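Local atomic coordinates of protein ACDH-11, isoform b (Caenorhabditis elegans, PDB entry 4Y9J), a protein that belongs to the acyl-CoA dehydrogenase family of flavoproteins and binds flavin-adenine dinucleotide together with the ligand UCC in a four-chain assembly. Residues V153-S158 and A306-M311; M394-T399 and V456-S461; Q503-K508 and I568-E573. All blocks are in the same frame, centred on the assembly; numbering follows the deposited sequence.

Contact 1: V153-S158 and A306-M311; sequences VKTLTS and AGISNM. With UCC (S-{(3S,5R,9R)-1-[(2R,3S,4R,5R)-5-(6-amino-9H-purin-9-yl)-4-hydroxy-3-(phosphonooxy)tetrahydrofuran-2-yl]-3,5,9-trihydroxy-8,8-dimethyl-3,5-dioxido-10,14-dioxo-2,4,6-trioxa-11,15-diaza-3lambda~5~,5lambda~5~-diphosphaheptadecan-17-yl} undecanethioate), chain F.
Asn310 lies against both Lys154 and Thr155: its CB is 3.6 Å from Lys154 CG, the two side chains passing at a slant. On the threonine side, Asn310 CB stands 3.9 Å from Thr155 OG1. Lys154 sends CG anti to its backbone N (chi1 -180°), which lays it against the asparagine, while its NZ goes on to a salt bridge with Glu383. The methyl CG2 of Thr155 sits 3.6 Å from the carbonyl oxygen of Gly307, and Thr155 OG1 stands 3.5 Å from Met311 CB; that hydroxyl is also hydrogen-bonded to the carbonyl of Gly151, one turn earlier.

The two helices run roughly antiparallel, their short axes 7.7 Å apart at closest and inclined at 138°. One is the end of helix 143-158, in the AidB-like N-terminal region; the other is an early part of the long helix 304-338 of the C-terminal acyl-CoA dehydrogenase region. The contact thus brings together two helices separated in sequence by the strand-rich middle domain, whose strand 231-238 touches Thr155, Ile308 and Met311 through Leu233.

Among polar groups, Ser158 OG is 3.1 Å from Asn310 OD1. Ser158 OG is also 2.8 Å from Lys154 O, so two acceptors compete for a single hydroxyl proton. Helix 306-311 is kinked at Asn310 and Met311, whose N atoms lack the regular bond to the preceding turn. Just before the kink, Ser309 OG bonds back to Ala306 O, in the plane of that carbonyl.

Ligand contacts come from Ala306 and Ser309. Ser309 CB lies over the face of the adenine's six-membered ring, 3.6 Å from UCC C2 and on the face opposite the one Arg396 covers, whereas Ala306 CA approaches the ribose oxygen O4'.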
loop_
_atom_site.group_PDB
_atom_site.type_symbol
_atom_site.label_atom_id
_atom_site.label_comp_id
_atom_site.label_asym_id
_atom_site.label_seq_id
_atom_site.Cartn_x
_atom_site.Cartn_y
_atom_site.Cartn_z
ATOM N N VAL B 153 18.616 -10.577 31.116
ATOM C CA VAL B 153 19.791 -11.268 31.716
ATOM C C VAL B 153 20.074 -10.756 33.129
ATOM O O VAL B 153 20.269 -11.556 34.058
ATOM C CB VAL B 153 21.030 -11.120 30.881
ATOM C CG1 VAL B 153 22.190 -11.752 31.592
ATOM C CG2 VAL B 153 20.845 -11.750 29.486
ATOM N N LYS B 154 20.092 -9.424 33.294
ATOM C CA LYS B 154 20.365 -8.829 34.568
ATOM C C LYS B 154 19.321 -9.252 35.584
ATOM O O LYS B 154 19.637 -9.536 36.731
ATOM C CB LYS B 154 20.365 -7.297 34.428
ATOM C CG LYS B 154 20.653 -6.562 35.724
ATOM C CD LYS B 154 22.063 -6.796 36.173
ATOM C CE LYS B 154 22.284 -5.990 37.458
ATOM N NZ LYS B 154 23.521 -5.190 37.427
ATOM N N THR B 155 18.050 -9.211 35.169
ATOM C CA THR B 155 16.984 -9.563 36.065
ATOM C C THR B 155 17.086 -11.000 36.513
ATOM O O THR B 155 17.041 -11.325 37.715
ATOM C CB THR B 155 15.634 -9.339 35.371
ATOM O OG1 THR B 155 15.486 -7.955 35.085
ATOM C CG2 THR B 155 14.469 -9.813 36.220
ATOM N N LEU B 156 17.248 -11.910 35.567
ATOM C CA LEU B 156 17.242 -13.303 35.900
ATOM C C LEU B 156 18.476 -13.728 36.736
ATOM O O LEU B 156 18.360 -14.495 37.713
ATOM C CB LEU B 156 17.109 -14.160 34.646
ATOM C CG LEU B 156 15.805 -13.981 33.852
ATOM C CD1 LEU B 156 15.892 -14.858 32.590
ATOM C CD2 LEU B 156 14.601 -14.401 34.690
ATOM N N THR B 157 19.623 -13.149 36.437
ATOM C CA THR B 157 20.773 -13.429 37.246
ATOM C C THR B 157 20.696 -12.806 38.640
ATOM O O THR B 157 21.151 -13.410 39.575
ATOM C CB THR B 157 22.095 -13.111 36.561
ATOM O OG1 THR B 157 22.136 -11.754 36.175
ATOM C CG2 THR B 157 22.236 -13.932 35.345
ATOM N N SER B 158 20.076 -11.621 38.764
ATOM C CA SER B 158 19.945 -10.944 40.056
ATOM C C SER B 158 19.073 -11.700 40.976
ATOM O O SER B 158 19.257 -11.581 42.182
ATOM C CB SER B 158 19.366 -9.552 39.938
ATOM O OG SER B 158 20.324 -8.768 39.320
ATOM N N ALA B 306 9.350 -4.801 42.309
ATOM C CA ALA B 306 10.734 -4.818 42.781
ATOM C C ALA B 306 11.596 -5.799 41.952
ATOM O O ALA B 306 12.671 -5.440 41.526
ATOM C CB ALA B 306 10.818 -5.124 44.274
ATOM N N GLY B 307 11.106 -7.004 41.700
ATOM C CA GLY B 307 11.776 -7.951 40.820
ATOM C C GLY B 307 12.127 -7.430 39.438
ATOM O O GLY B 307 13.204 -7.741 38.922
ATOM N N ILE B 308 11.208 -6.695 38.806
ATOM C CA ILE B 308 11.444 -6.191 37.455
ATOM C C ILE B 308 12.324 -4.954 37.436
ATOM O O ILE B 308 12.622 -4.429 36.354
ATOM C CB ILE B 308 10.081 -6.026 36.710
ATOM C CG1 ILE B 308 10.163 -6.229 35.182
ATOM C CG2 ILE B 308 9.410 -4.684 36.908
ATOM C CD1 ILE B 308 11.033 -7.403 34.790
ATOM N N SER B 309 12.691 -4.429 38.607
ATOM C CA SER B 309 13.470 -3.173 38.655
ATOM C C SER B 309 14.808 -3.178 37.878
ATOM O O SER B 309 15.160 -2.156 37.287
ATOM C CB SER B 309 13.644 -2.660 40.100
ATOM O OG SER B 309 14.342 -3.500 40.948
ATOM N N ASN B 310 15.512 -4.323 37.771
ATOM C CA ASN B 310 16.784 -4.342 37.019
ATOM C C ASN B 310 16.584 -4.204 35.526
ATOM O O ASN B 310 17.343 -3.552 34.825
ATOM C CB ASN B 310 17.593 -5.570 37.374
ATOM C CG ASN B 310 18.158 -5.532 38.753
ATOM O OD1 ASN B 310 18.182 -6.543 39.525
ATOM N ND2 ASN B 310 18.737 -4.417 39.059
ATOM N N MET B 311 15.474 -4.700 35.029
ATOM C CA MET B 311 15.115 -4.496 33.679
ATOM C C MET B 311 14.824 -3.048 33.421
ATOM O O MET B 311 15.227 -2.513 32.372
ATOM C CB MET B 311 13.929 -5.392 33.300
ATOM C CG MET B 311 13.201 -5.073 32.054
ATOM S SD MET B 311 13.886 -5.763 30.497
ATOM C CE MET B 311 13.081 -7.396 30.612
HETATM O OA1 UCC F . 8.345 0.953 27.659
HETATM C CA1 UCC F . 8.736 -0.278 27.678
HETATM C CA2 UCC F . 9.528 -1.047 26.614
HETATM C CA3 UCC F . 10.259 -0.297 25.545
HETATM C CA4 UCC F . 11.667 -0.916 25.257
HETATM C CA5 UCC F . 12.757 0.058 25.723
HETATM C CA6 UCC F . 13.869 0.147 24.737
HETATM C CA7 UCC F . 14.953 1.110 25.194
HETATM C CA8 UCC F . 15.928 0.810 24.127
HETATM C CA9 UCC F . 16.595 1.863 23.425
HETATM C C10 UCC F . 16.249 1.951 22.007
HETATM C C11 UCC F . 15.607 3.329 21.938
HETATM S S UCC F . 8.416 -1.379 28.896
HETATM C CP1 UCC F . 7.400 -0.557 30.181
HETATM C CP2 UCC F . 8.052 0.606 30.863
HETATM N NP1 UCC F . 7.315 1.040 32.068
HETATM C CP3 UCC F . 7.947 1.860 32.911
HETATM O OP1 UCC F . 9.045 2.370 32.691
HETATM C CP4 UCC F . 7.278 2.108 34.247
HETATM C CP5 UCC F . 7.180 3.622 34.489
HETATM N NP2 UCC F . 6.706 3.713 35.864
HETATM C CP6 UCC F . 7.490 3.645 36.939
HETATM O OP2 UCC F . 8.712 3.610 36.881
HETATM C CP8 UCC F . 6.757 3.743 38.261
HETATM O OP3 UCC F . 7.482 4.666 39.130
HETATM C CPB UCC F . 6.709 2.487 39.099
HETATM C CP7 UCC F . 7.977 1.633 39.244
HETATM C CP9 UCC F . 6.060 1.478 38.055
HETATM C CPA UCC F . 5.518 2.421 40.080
HETATM O O7 UCC F . 5.536 1.151 40.780
HETATM P P2 UCC F . 4.767 0.999 42.199
HETATM O O21 UCC F . 4.877 -0.433 42.699
HETATM O O22 UCC F . 3.443 1.763 42.051
HETATM O O6 UCC F . 5.684 1.996 43.100
HETATM P P1 UCC F . 6.575 1.653 44.375
HETATM O O11 UCC F . 5.765 1.078 45.528
HETATM O O12 UCC F . 7.346 2.923 44.580
HETATM O "O5'" UCC F . 7.573 0.486 43.721
HETATM C "C5'" UCC F . 7.574 -0.855 44.266
HETATM C "C4'" UCC F . 8.996 -1.317 44.639
HETATM C "C3'" UCC F . 9.616 -0.412 45.700
HETATM O "O3'" UCC F . 10.466 -1.254 46.437
HETATM P P3 UCC F . 10.220 -1.575 47.964
HETATM O O33 UCC F . 11.309 -2.584 48.253
HETATM O O32 UCC F . 8.887 -2.286 47.992
HETATM O O31 UCC F . 10.315 -0.194 48.659
HETATM C "C2'" UCC F . 10.460 0.606 44.945
HETATM O "O2'" UCC F . 11.639 1.041 45.619
HETATM O "O4'" UCC F . 9.856 -1.229 43.483
HETATM C "C1'" UCC F . 10.885 -0.292 43.776
HETATM N N9 UCC F . 11.299 0.409 42.552
HETATM C C4 UCC F . 12.569 0.454 42.162
HETATM N N3 UCC F . 13.733 -0.084 42.598
HETATM C C8 UCC F . 10.508 1.134 41.726
HETATM N N7 UCC F . 11.268 1.636 40.735
HETATM C C5 UCC F . 12.548 1.247 40.935
HETATM C C6 UCC F . 13.846 1.391 40.223
HETATM N N6 UCC F . 13.893 2.114 39.075
HETATM N N1 UCC F . 14.963 0.843 40.802
HETATM C C2 UCC F . 14.890 0.135 41.948
#

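Contact 2: M394-T399 and V456-S461; sequences MLRLIT and VLRVFS. With UCC (S-{(3S,5R,9R)-1-[(2R,3S,4R,5R)-5-(6-amino-9H-purin-9-yl)-4-hydroxy-3-(phosphonooxy)tetrahydrofuran-2-yl]-3,5,9-trihydroxy-8,8-dimethyl-3,5-dioxido-10,14-dioxo-2,4,6-trioxa-11,15-diaza-3lambda~5~,5lambda~5~-diphosphaheptadecan-17-yl} undecanethioate), chain F.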
loop_
_atom_site.group_PDB
_atom_site.type_symbol
_atom_site.label_atom_id
_atom_site.label_comp_id
_atom_site.label_asym_id
_atom_site.label_seq_id
_atom_site.Cartn_x
_atom_site.Cartn_y
_atom_site.Cartn_z
ATOM N N MET B 394 25.173 6.716 43.752
ATOM C CA MET B 394 25.204 7.432 42.494
ATOM C C MET B 394 24.702 6.586 41.314
ATOM O O MET B 394 24.120 7.133 40.360
ATOM C CB MET B 394 26.601 7.990 42.207
ATOM C CG MET B 394 26.987 9.166 43.084
ATOM S SD MET B 394 25.684 10.394 43.175
ATOM C CE MET B 394 24.826 9.918 44.685
ATOM N N LEU B 395 24.868 5.264 41.368
ATOM C CA LEU B 395 24.280 4.402 40.320
ATOM C C LEU B 395 22.776 4.469 40.361
ATOM O O LEU B 395 22.138 4.600 39.330
ATOM C CB LEU B 395 24.690 2.936 40.488
ATOM C CG LEU B 395 24.150 1.888 39.512
ATOM C CD1 LEU B 395 24.303 2.251 38.027
ATOM C CD2 LEU B 395 24.778 0.545 39.839
ATOM N N ARG B 396 22.201 4.436 41.552
ATOM C CA ARG B 396 20.736 4.424 41.660
ATOM C C ARG B 396 20.124 5.752 41.249
ATOM O O ARG B 396 19.047 5.780 40.600
ATOM C CB ARG B 396 20.313 4.063 43.093
ATOM C CG ARG B 396 18.791 4.089 43.285
ATOM C CD ARG B 396 18.013 3.013 42.543
ATOM N NE ARG B 396 16.570 3.132 42.735
ATOM C CZ ARG B 396 15.725 3.769 41.902
ATOM N NH1 ARG B 396 16.140 4.320 40.747
ATOM N NH2 ARG B 396 14.430 3.824 42.224
ATOM N N LEU B 397 20.844 6.827 41.568
ATOM C CA LEU B 397 20.427 8.195 41.240
ATOM C C LEU B 397 20.610 8.527 39.744
ATOM O O LEU B 397 19.709 9.111 39.100
ATOM C CB LEU B 397 21.232 9.202 42.047
ATOM C CG LEU B 397 20.963 10.649 41.678
ATOM C CD1 LEU B 397 19.498 10.957 41.980
ATOM C CD2 LEU B 397 21.915 11.591 42.395
ATOM N N ILE B 398 21.778 8.197 39.201
ATOM C CA ILE B 398 22.124 8.569 37.833
ATOM C C ILE B 398 21.247 7.949 36.737
ATOM O O ILE B 398 21.033 8.553 35.718
ATOM C CB ILE B 398 23.617 8.369 37.545
ATOM C CG1 ILE B 398 24.058 9.258 36.385
ATOM C CG2 ILE B 398 23.932 6.925 37.231
ATOM C CD1 ILE B 398 25.541 9.206 36.147
ATOM N N THR B 399 20.728 6.757 36.963
ATOM C CA THR B 399 20.052 6.028 35.954
ATOM C C THR B 399 18.799 6.785 35.498
ATOM O O THR B 399 18.656 7.084 34.283
ATOM C CB THR B 399 19.765 4.601 36.460
ATOM O OG1 THR B 399 20.998 3.915 36.496
ATOM C CG2 THR B 399 18.928 3.892 35.474
ATOM N N VAL B 456 13.408 9.937 40.652
ATOM C CA VAL B 456 14.502 10.618 41.322
ATOM C C VAL B 456 14.115 10.948 42.788
ATOM O O VAL B 456 14.936 10.830 43.758
ATOM C CB VAL B 456 14.924 11.878 40.541
ATOM C CG1 VAL B 456 15.920 12.672 41.357
ATOM C CG2 VAL B 456 15.549 11.510 39.216
ATOM N N LEU B 457 12.872 11.413 42.954
ATOM C CA LEU B 457 12.358 11.692 44.295
ATOM C C LEU B 457 12.197 10.404 45.144
ATOM O O LEU B 457 12.480 10.399 46.337
ATOM C CB LEU B 457 11.045 12.469 44.228
ATOM C CG LEU B 457 11.148 13.867 43.608
ATOM C CD1 LEU B 457 9.806 14.532 43.848
ATOM C CD2 LEU B 457 12.287 14.731 44.189
ATOM N N ARG B 458 11.742 9.304 44.555
ATOM C CA ARG B 458 11.748 8.044 45.291
ATOM C C ARG B 458 13.182 7.716 45.768
ATOM O O ARG B 458 13.378 7.206 46.911
ATOM C CB ARG B 458 11.195 6.942 44.395
ATOM C CG ARG B 458 11.335 5.510 44.947
ATOM C CD ARG B 458 11.153 4.506 43.799
ATOM N NE ARG B 458 9.750 4.372 43.443
ATOM C CZ ARG B 458 9.177 4.733 42.288
ATOM N NH1 ARG B 458 9.866 5.236 41.254
ATOM N NH2 ARG B 458 7.865 4.559 42.168
ATOM N N VAL B 459 14.186 7.992 44.923
ATOM C CA VAL B 459 15.592 7.779 45.312
ATOM C C VAL B 459 15.952 8.518 46.590
ATOM O O VAL B 459 16.580 7.942 47.508
ATOM C CB VAL B 459 16.600 8.047 44.170
ATOM C CG1 VAL B 459 18.025 7.793 44.684
ATOM C CG2 VAL B 459 16.333 7.079 43.048
ATOM N N PHE B 460 15.568 9.776 46.680
ATOM C CA PHE B 460 15.825 10.606 47.913
ATOM C C PHE B 460 15.012 10.205 49.163
ATOM O O PHE B 460 15.444 10.364 50.299
ATOM C CB PHE B 460 15.593 12.066 47.585
ATOM C CG PHE B 460 16.647 12.648 46.675
ATOM C CD1 PHE B 460 17.942 12.773 47.101
ATOM C CD2 PHE B 460 16.348 13.108 45.440
ATOM C CE1 PHE B 460 18.915 13.340 46.290
ATOM C CE2 PHE B 460 17.314 13.686 44.639
ATOM C CZ PHE B 460 18.597 13.772 45.043
ATOM N N SER B 461 13.882 9.564 48.927
ATOM C CA SER B 461 12.930 9.180 49.958
ATOM C C SER B 461 13.222 7.969 50.832
ATOM O O SER B 461 12.620 7.849 51.875
ATOM C CB SER B 461 11.584 8.946 49.269
ATOM O OG SER B 461 11.155 10.180 48.744
HETATM O OA1 UCC F . 8.345 0.953 27.659
HETATM C CA1 UCC F . 8.736 -0.278 27.678
HETATM C CA2 UCC F . 9.528 -1.047 26.614
HETATM C CA3 UCC F . 10.259 -0.297 25.545
HETATM C CA4 UCC F . 11.667 -0.916 25.257
HETATM C CA5 UCC F . 12.757 0.058 25.723
HETATM C CA6 UCC F . 13.869 0.147 24.737
HETATM C CA7 UCC F . 14.953 1.110 25.194
HETATM C CA8 UCC F . 15.928 0.810 24.127
HETATM C CA9 UCC F . 16.595 1.863 23.425
HETATM C C10 UCC F . 16.249 1.951 22.007
HETATM C C11 UCC F . 15.607 3.329 21.938
HETATM S S UCC F . 8.416 -1.379 28.896
HETATM C CP1 UCC F . 7.400 -0.557 30.181
HETATM C CP2 UCC F . 8.052 0.606 30.863
HETATM N NP1 UCC F . 7.315 1.040 32.068
HETATM C CP3 UCC F . 7.947 1.860 32.911
HETATM O OP1 UCC F . 9.045 2.370 32.691
HETATM C CP4 UCC F . 7.278 2.108 34.247
HETATM C CP5 UCC F . 7.180 3.622 34.489
HETATM N NP2 UCC F . 6.706 3.713 35.864
HETATM C CP6 UCC F . 7.490 3.645 36.939
HETATM O OP2 UCC F . 8.712 3.610 36.881
HETATM C CP8 UCC F . 6.757 3.743 38.261
HETATM O OP3 UCC F . 7.482 4.666 39.130
HETATM C CPB UCC F . 6.709 2.487 39.099
HETATM C CP7 UCC F . 7.977 1.633 39.244
HETATM C CP9 UCC F . 6.060 1.478 38.055
HETATM C CPA UCC F . 5.518 2.421 40.080
HETATM O O7 UCC F . 5.536 1.151 40.780
HETATM P P2 UCC F . 4.767 0.999 42.199
HETATM O O21 UCC F . 4.877 -0.433 42.699
HETATM O O22 UCC F . 3.443 1.763 42.051
HETATM O O6 UCC F . 5.684 1.996 43.100
HETATM P P1 UCC F . 6.575 1.653 44.375
HETATM O O11 UCC F . 5.765 1.078 45.528
HETATM O O12 UCC F . 7.346 2.923 44.580
HETATM O "O5'" UCC F . 7.573 0.486 43.721
HETATM C "C5'" UCC F . 7.574 -0.855 44.266
HETATM C "C4'" UCC F . 8.996 -1.317 44.639
HETATM C "C3'" UCC F . 9.616 -0.412 45.700
HETATM O "O3'" UCC F . 10.466 -1.254 46.437
HETATM P P3 UCC F . 10.220 -1.575 47.964
HETATM O O33 UCC F . 11.309 -2.584 48.253
HETATM O O32 UCC F . 8.887 -2.286 47.992
HETATM O O31 UCC F . 10.315 -0.194 48.659
HETATM C "C2'" UCC F . 10.460 0.606 44.945
HETATM O "O2'" UCC F . 11.639 1.041 45.619
HETATM O "O4'" UCC F . 9.856 -1.229 43.483
HETATM C "C1'" UCC F . 10.885 -0.292 43.776
HETATM N N9 UCC F . 11.299 0.409 42.552
HETATM C C4 UCC F . 12.569 0.454 42.162
HETATM N N3 UCC F . 13.733 -0.084 42.598
HETATM C C8 UCC F . 10.508 1.134 41.726
HETATM N N7 UCC F . 11.268 1.636 40.735
HETATM C C5 UCC F . 12.548 1.247 40.935
HETATM C C6 UCC F . 13.846 1.391 40.223
HETATM N N6 UCC F . 13.893 2.114 39.075
HETATM N N1 UCC F . 14.963 0.843 40.802
HETATM C C2 UCC F . 14.890 0.135 41.948
#
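Arg396 and Val459 meet where two antiparallel helices of the C-terminal acyl-CoA dehydrogenase domain, 389-419 and 449-461, border the UCC pocket. The axes of the short segments lie 9.4 Å apart at 157°, with Leu397 and Val459 the nearest pair of backbones.

Apolar contacts fill the inner side. Leu397 CD1 lies 4.0 Å from Val456 CG1 and also approaches Phe460 CZ, while Leu397 CB faces Val459 CG1. Ile466 of helix 466-478 touches both Val459 and Phe460, so this greasy patch continues into the next helix.

Flat-group contacts make up the pocket side. The Arg396 guanidinium is sandwiched: Val459 CG2 sits over the centre of one face, 3.6 Å from Arg396 CZ, and the adenine of UCC covers the opposite face, with N1 3.2 Å from CZ. Arg396 NH2 comes within 3.7 Å of Arg458 CD, which lies at the edge of the guanidinium, near its plane. A bend at chi2 (68°) sets Arg396 CD on course toward the base.

Charge and hydrogen bonding belong chiefly to Arg458. The two arginines are like-charged neighbours, and Asp455 makes a salt bridge to each, through Arg396 NH2 and Arg458 NH1, which would be expected to ease their repulsion. Arg458 reaches into the crook of the ligand between base and pyrophosphate: UCC C8 lies over one face of its guanidinium, towards the rim, and the phosphate oxygen O12 is at the edge, in plane. NH2 serves two acceptors: it shares O12 with NE, and the hydroxyl oxygen OP3 of UCC with NH1. Arg458 NH1 is 3.2 Å from OP3, and Arg458 NH2 reaches OP3 at 3.1 Å with an N-H...O angle of 144°.

Contact 3: Q503-K508 and I568-E573; sequences QKLLVK and IDLRWE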
loop_
_atom_site.group_PDB
_atom_site.type_symbol
_atom_site.label_atom_id
_atom_site.label_comp_id
_atom_site.label_asym_id
_atom_site.label_seq_id
_atom_site.Cartn_x
_atom_site.Cartn_y
_atom_site.Cartn_z
ATOM N N GLN B 503 21.176 22.088 47.569
ATOM C CA GLN B 503 21.186 21.504 48.916
ATOM C C GLN B 503 20.338 22.365 49.840
ATOM O O GLN B 503 19.462 21.883 50.566
ATOM C CB GLN B 503 22.623 21.486 49.440
ATOM C CG GLN B 503 23.548 20.584 48.642
ATOM C CD GLN B 503 25.000 20.699 49.083
ATOM O OE1 GLN B 503 25.474 21.760 49.508
ATOM N NE2 GLN B 503 25.719 19.592 48.970
ATOM N N LYS B 504 20.584 23.661 49.749
ATOM C CA LYS B 504 19.860 24.639 50.541
ATOM C C LYS B 504 18.343 24.537 50.326
ATOM O O LYS B 504 17.570 24.473 51.295
ATOM C CB LYS B 504 20.383 26.025 50.189
ATOM C CG LYS B 504 20.251 27.022 51.286
ATOM C CD LYS B 504 19.027 27.874 51.083
ATOM C CE LYS B 504 18.938 28.871 52.232
ATOM N NZ LYS B 504 18.445 30.124 51.630
ATOM N N LEU B 505 17.930 24.444 49.057
ATOM C CA LEU B 505 16.515 24.332 48.707
ATOM C C LEU B 505 15.886 23.055 49.208
ATOM O O LEU B 505 14.801 23.071 49.784
ATOM C CB LEU B 505 16.336 24.420 47.177
ATOM C CG LEU B 505 16.587 25.843 46.669
ATOM C CD1 LEU B 505 16.665 25.930 45.155
ATOM C CD2 LEU B 505 15.515 26.788 47.183
ATOM N N LEU B 506 16.586 21.947 49.017
ATOM C CA LEU B 506 16.067 20.667 49.450
ATOM C C LEU B 506 16.000 20.549 50.962
ATOM O O LEU B 506 15.092 19.886 51.483
ATOM C CB LEU B 506 16.885 19.518 48.838
ATOM C CG LEU B 506 16.816 19.500 47.305
ATOM C CD1 LEU B 506 17.704 18.416 46.728
ATOM C CD2 LEU B 506 15.379 19.272 46.908
ATOM N N VAL B 507 16.935 21.193 51.657
ATOM C CA VAL B 507 16.871 21.287 53.123
ATOM C C VAL B 507 15.643 22.104 53.550
ATOM O O VAL B 507 14.934 21.730 54.470
ATOM C CB VAL B 507 18.198 21.849 53.743
ATOM C CG1 VAL B 507 18.035 22.174 55.222
ATOM C CG2 VAL B 507 19.324 20.820 53.569
ATOM N N LYS B 508 15.355 23.201 52.872
ATOM C CA LYS B 508 14.158 23.969 53.233
ATOM C C LYS B 508 12.866 23.156 53.027
ATOM O O LYS B 508 11.880 23.382 53.725
ATOM C CB LYS B 508 14.026 25.239 52.388
ATOM C CG LYS B 508 15.028 26.349 52.667
ATOM C CD LYS B 508 14.575 27.669 52.054
ATOM C CE LYS B 508 13.264 28.155 52.671
ATOM N NZ LYS B 508 13.386 29.527 53.182
ATOM N N ILE B 568 21.495 25.443 37.636
ATOM C CA ILE B 568 20.314 25.270 38.454
ATOM C C ILE B 568 19.242 26.264 37.983
ATOM O O ILE B 568 19.546 27.382 37.727
ATOM C CB ILE B 568 20.627 25.395 39.946
ATOM C CG1 ILE B 568 19.357 25.228 40.772
ATOM C CG2 ILE B 568 21.359 26.704 40.290
ATOM C CD1 ILE B 568 19.584 25.228 42.276
ATOM N N ASP B 569 18.005 25.796 37.850
ATOM C CA ASP B 569 16.862 26.636 37.519
ATOM C C ASP B 569 15.711 26.152 38.411
ATOM O O ASP B 569 14.939 25.266 38.043
ATOM C CB ASP B 569 16.520 26.524 36.042
ATOM C CG ASP B 569 15.517 27.572 35.580
ATOM O OD1 ASP B 569 15.144 28.513 36.292
ATOM O OD2 ASP B 569 15.073 27.401 34.473
ATOM N N LEU B 570 15.644 26.737 39.600
ATOM C CA LEU B 570 14.786 26.254 40.664
ATOM C C LEU B 570 14.722 27.323 41.746
ATOM O O LEU B 570 15.762 27.794 42.240
ATOM C CB LEU B 570 15.354 24.947 41.190
ATOM C CG LEU B 570 14.640 24.237 42.328
ATOM C CD1 LEU B 570 13.244 23.787 41.949
ATOM C CD2 LEU B 570 15.497 23.053 42.807
ATOM N N ARG B 571 13.513 27.728 42.106
ATOM C CA ARG B 571 13.336 28.745 43.094
ATOM C C ARG B 571 12.430 28.249 44.152
ATOM O O ARG B 571 11.566 27.448 43.901
ATOM C CB ARG B 571 12.715 30.003 42.505
ATOM C CG ARG B 571 13.323 30.419 41.187
ATOM C CD ARG B 571 13.008 31.864 40.820
ATOM N NE ARG B 571 13.552 32.089 39.497
ATOM C CZ ARG B 571 13.293 33.130 38.706
ATOM N NH1 ARG B 571 12.475 34.074 39.084
ATOM N NH2 ARG B 571 13.840 33.173 37.493
ATOM N N TRP B 572 12.612 28.803 45.332
ATOM C CA TRP B 572 11.876 28.376 46.485
ATOM C C TRP B 572 10.384 28.550 46.273
ATOM O O TRP B 572 9.623 27.656 46.571
ATOM C CB TRP B 572 12.379 29.096 47.743
ATOM C CG TRP B 572 11.566 28.779 48.897
ATOM C CD1 TRP B 572 10.908 29.654 49.674
ATOM C CD2 TRP B 572 11.293 27.476 49.438
ATOM N NE1 TRP B 572 10.232 29.002 50.660
ATOM C CE2 TRP B 572 10.438 27.657 50.532
ATOM C CE3 TRP B 572 11.691 26.187 49.108
ATOM C CZ2 TRP B 572 9.965 26.591 51.309
ATOM C CZ3 TRP B 572 11.205 25.114 49.878
ATOM C CH2 TRP B 572 10.341 25.335 50.956
ATOM N N GLU B 573 9.949 29.689 45.719
ATOM C CA GLU B 573 8.517 29.890 45.498
ATOM C C GLU B 573 7.850 28.891 44.578
ATOM O O GLU B 573 6.631 28.682 44.656
ATOM C CB GLU B 573 8.205 31.330 45.048
ATOM C CG GLU B 573 8.833 31.706 43.733
ATOM C CD GLU B 573 10.219 32.282 43.883
ATOM O OE1 GLU B 573 10.869 32.061 44.943
ATOM O OE2 GLU B 573 10.658 32.932 42.901
#
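Leu505 and Trp572 mark the closest backbone approach, CA to CA 6.5 Å, where helix 486-512 is met by an irregular loop segment running between helices 552-563 and 577-587. Leu505 pushes its two methyls into the loop. CD1 touches both Ile568 CD1 and Leu570, 3.9 Å from Leu570 CG and 3.6 Å from the Leu570 carbonyl oxygen; CD2 rests against Trp572 CB. A turn later, Lys508 crosses the indole at a slant. Its CE lies over the ring face, 3.6 Å from Trp572 CE2, a CH-pi contact, while Lys508 CB lies above the rim of the six-membered ring, 3.8 Å from Trp572 CZ3. Chi3 (63°) bends the chain to put CE there, and NZ makes a cation-pi contact 4.3 Å from the centroid of the five-membered ring, 19° off its normal. Phe575 also meets the indole, and Val523 and His526 border Leu570. Within the helical ACDH-11 C-terminal-like domain, the contact thus joins helix to loop through an apolar part, Leu505 with Ile568 and Leu570, and an aromatic part, Lys508 over Trp572. The indole covers one side of CE and CB, and its pi electrons would be expected to stabilise the ammonium charge somewhat.

Overall arrangement
The three contacts follow one another along the chain, each closing before the next opens. Contacts 1 and 2 have centres about 17 Å apart and do not touch directly (nearest atoms about 6 Å), yet both border UCC: its adenine lies between Ser309 of contact 1 and Arg396 of contact 2. Helix 304-338 in contact 1 and helices 389-419 and 449-461 in contact 2 belong to the same C-terminal dehydrogenase domain. Contact 3 is in the ACDH-11 C-terminal-like domain that follows, its centre about 18 Å from that of contact 2 and 35 Å from that of contact 1. Helices 466-478 and 524-545 pack against segments of both contacts 2 and 3, lying between the pocket wall and the terminal helical region.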